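Local coordinates for alanine racemase, biosynthetic (Pseudomonas aeruginosa PAO1, PDB 6A2F), which belongs to the alanine racemase family, two-domain proteins that join an N-terminal TIM-type barrel carrying a lysine-bound pyridoxal phosphate to a mostly beta C-terminal domain, at residues A140-L145 with L184-R189. Sequence-based numbering, arbitrary orientation.
Sequences AWHARL and LDFDQR
H142 reaches out from the helix 135-145 and lays its imidazole against three consecutive residues of the segment 184-189, L184, D185 and F186, using a different part of the ring for each. With CG anti to the backbone N (chi1 -177°), the ring projects away from the helix. Its NE2 donates to the backbone O of D185 at 2.8 Å, and the N-H line is nearly straight at 170°. The carbonyl oxygen of D185 lies almost in the imidazole plane, whereas NE2 stands well above the plane of the carbonyl group. This bond requires the proton on NE2 and helps to fix the rotation of the ring. One flat face of the imidazole is taken by L184: its CB sits over the middle of the ring, 4.1 Å from the centroid, as a CH-pi contact, while the CD2 methyl comes to 4.0 Å from ND1. The leucine chain runs back along the imidazole, counter to the direction in which H142 points.

In the N-terminal TIM-type barrel, the helix packs outside the parallel strands, and the loop that follows helix 169-179 runs into strand 189-190, which begins at R189, so H142 links a barrel helix to the run-in of a barrel strand. The side chain of H142 also rests on L154 of strand 151-157.

F186 supplies the aromatic partner. The imidazole directs its edge at the phenyl face, with centroids 5.3 Å apart and planes at 75°, a T-shaped pair in which CD2 of H142 approaches CE1 of F186 to 3.9 Å. The O of D185 accepts a second hydrogen bond, from NH1 of R146, whose NH2 forms a salt bridge with OD2 of D187.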
# COMPACT_ATOMS: atom_id res chain seq x y z
N ALA A 140 -29.75 8.93 -25.66
CA ALA A 140 -30.47 10.10 -25.13
C ALA A 140 -29.53 11.26 -24.82
O ALA A 140 -29.79 12.40 -25.20
CB ALA A 140 -31.28 9.72 -23.91
N TRP A 141 -28.42 10.95 -24.13
CA TRP A 141 -27.43 11.97 -23.78
C TRP A 141 -26.68 12.49 -25.00
O TRP A 141 -26.30 13.67 -25.04
CB TRP A 141 -26.48 11.47 -22.70
CG TRP A 141 -27.08 11.60 -21.35
CD1 TRP A 141 -27.78 10.65 -20.66
CD2 TRP A 141 -27.09 12.77 -20.52
NE1 TRP A 141 -28.21 11.15 -19.46
CE2 TRP A 141 -27.80 12.45 -19.35
CE3 TRP A 141 -26.56 14.06 -20.66
CZ2 TRP A 141 -28.00 13.37 -18.31
CZ3 TRP A 141 -26.75 14.97 -19.63
CH2 TRP A 141 -27.47 14.62 -18.47
N HIS A 142 -26.48 11.63 -26.00
CA HIS A 142 -25.89 12.07 -27.27
C HIS A 142 -26.77 13.13 -27.92
O HIS A 142 -26.28 14.18 -28.34
CB HIS A 142 -25.65 10.90 -28.23
CG HIS A 142 -24.99 11.31 -29.51
ND1 HIS A 142 -25.69 11.78 -30.59
CD2 HIS A 142 -23.68 11.34 -29.86
CE1 HIS A 142 -24.85 12.07 -31.57
NE2 HIS A 142 -23.62 11.82 -31.15
N ALA A 143 -28.08 12.86 -27.98
CA ALA A 143 -29.08 13.79 -28.52
C ALA A 143 -29.07 15.15 -27.80
O ALA A 143 -29.25 16.19 -28.44
CB ALA A 143 -30.47 13.18 -28.46
N ARG A 144 -28.85 15.14 -26.49
CA ARG A 144 -28.80 16.37 -25.71
C ARG A 144 -27.51 17.14 -25.97
O ARG A 144 -27.53 18.37 -26.06
CB ARG A 144 -28.96 16.07 -24.22
CG ARG A 144 -29.55 17.22 -23.40
CD ARG A 144 -30.04 16.77 -22.02
NE ARG A 144 -30.47 15.36 -22.02
CZ ARG A 144 -30.98 14.71 -20.98
NH1 ARG A 144 -31.14 15.32 -19.81
NH2 ARG A 144 -31.33 13.43 -21.12
N LEU A 145 -26.40 16.42 -26.11
CA LEU A 145 -25.07 17.03 -26.04
C LEU A 145 -24.39 17.34 -27.38
O LEU A 145 -23.45 18.13 -27.40
CB LEU A 145 -24.13 16.18 -25.17
CG LEU A 145 -24.45 16.13 -23.67
CD1 LEU A 145 -23.62 15.06 -22.98
CD2 LEU A 145 -24.22 17.48 -23.01
N LEU A 184 -23.97 6.68 -34.44
CA LEU A 184 -23.99 8.04 -33.88
C LEU A 184 -22.71 8.81 -34.21
O LEU A 184 -21.63 8.22 -34.30
CB LEU A 184 -24.18 8.00 -32.36
CG LEU A 184 -25.43 7.35 -31.77
CD1 LEU A 184 -25.24 7.16 -30.27
CD2 LEU A 184 -26.68 8.16 -32.07
N ASP A 185 -22.85 10.12 -34.35
CA ASP A 185 -21.72 11.00 -34.67
C ASP A 185 -20.81 11.21 -33.46
O ASP A 185 -21.16 11.95 -32.52
CB ASP A 185 -22.24 12.34 -35.21
CG ASP A 185 -21.13 13.21 -35.81
OD1 ASP A 185 -19.93 12.98 -35.53
OD2 ASP A 185 -21.48 14.14 -36.57
N PHE A 186 -19.65 10.57 -33.49
CA PHE A 186 -18.63 10.70 -32.46
C PHE A 186 -17.33 11.21 -33.07
O PHE A 186 -16.92 10.76 -34.15
CB PHE A 186 -18.37 9.35 -31.79
CG PHE A 186 -19.42 8.94 -30.79
CD1 PHE A 186 -19.65 9.70 -29.65
CD2 PHE A 186 -20.16 7.78 -30.97
CE1 PHE A 186 -20.60 9.32 -28.71
CE2 PHE A 186 -21.11 7.39 -30.04
CZ PHE A 186 -21.33 8.16 -28.91
N ASP A 187 -16.68 12.13 -32.38
CA ASP A 187 -15.39 12.66 -32.83
C ASP A 187 -14.27 11.67 -32.56
O ASP A 187 -13.36 11.52 -33.37
CB ASP A 187 -15.10 14.00 -32.16
CG ASP A 187 -16.08 15.07 -32.57
OD1 ASP A 187 -16.04 15.50 -33.74
OD2 ASP A 187 -16.91 15.48 -31.73
N GLN A 188 -14.33 11.01 -31.40
CA GLN A 188 -13.32 10.03 -30.99
C GLN A 188 -13.97 8.84 -30.31
O GLN A 188 -14.97 8.98 -29.60
CB GLN A 188 -12.29 10.65 -30.04
CG GLN A 188 -11.74 12.02 -30.42
CD GLN A 188 -10.70 12.00 -31.53
OE1 GLN A 188 -10.27 13.04 -31.99
NE2 GLN A 188 -10.30 10.81 -31.97
N ARG A 189 -13.39 7.67 -30.53
CA ARG A 189 -13.85 6.44 -29.90
C ARG A 189 -12.68 5.80 -29.20
O ARG A 189 -11.58 5.72 -29.76
CB ARG A 189 -14.45 5.48 -30.92
CG ARG A 189 -15.39 6.11 -31.94
CD ARG A 189 -15.71 5.13 -33.05
NE ARG A 189 -15.41 5.69 -34.36
CZ ARG A 189 -14.40 5.30 -35.15
NH1 ARG A 189 -13.57 4.33 -34.77
NH2 ARG A 189 -14.22 5.89 -36.33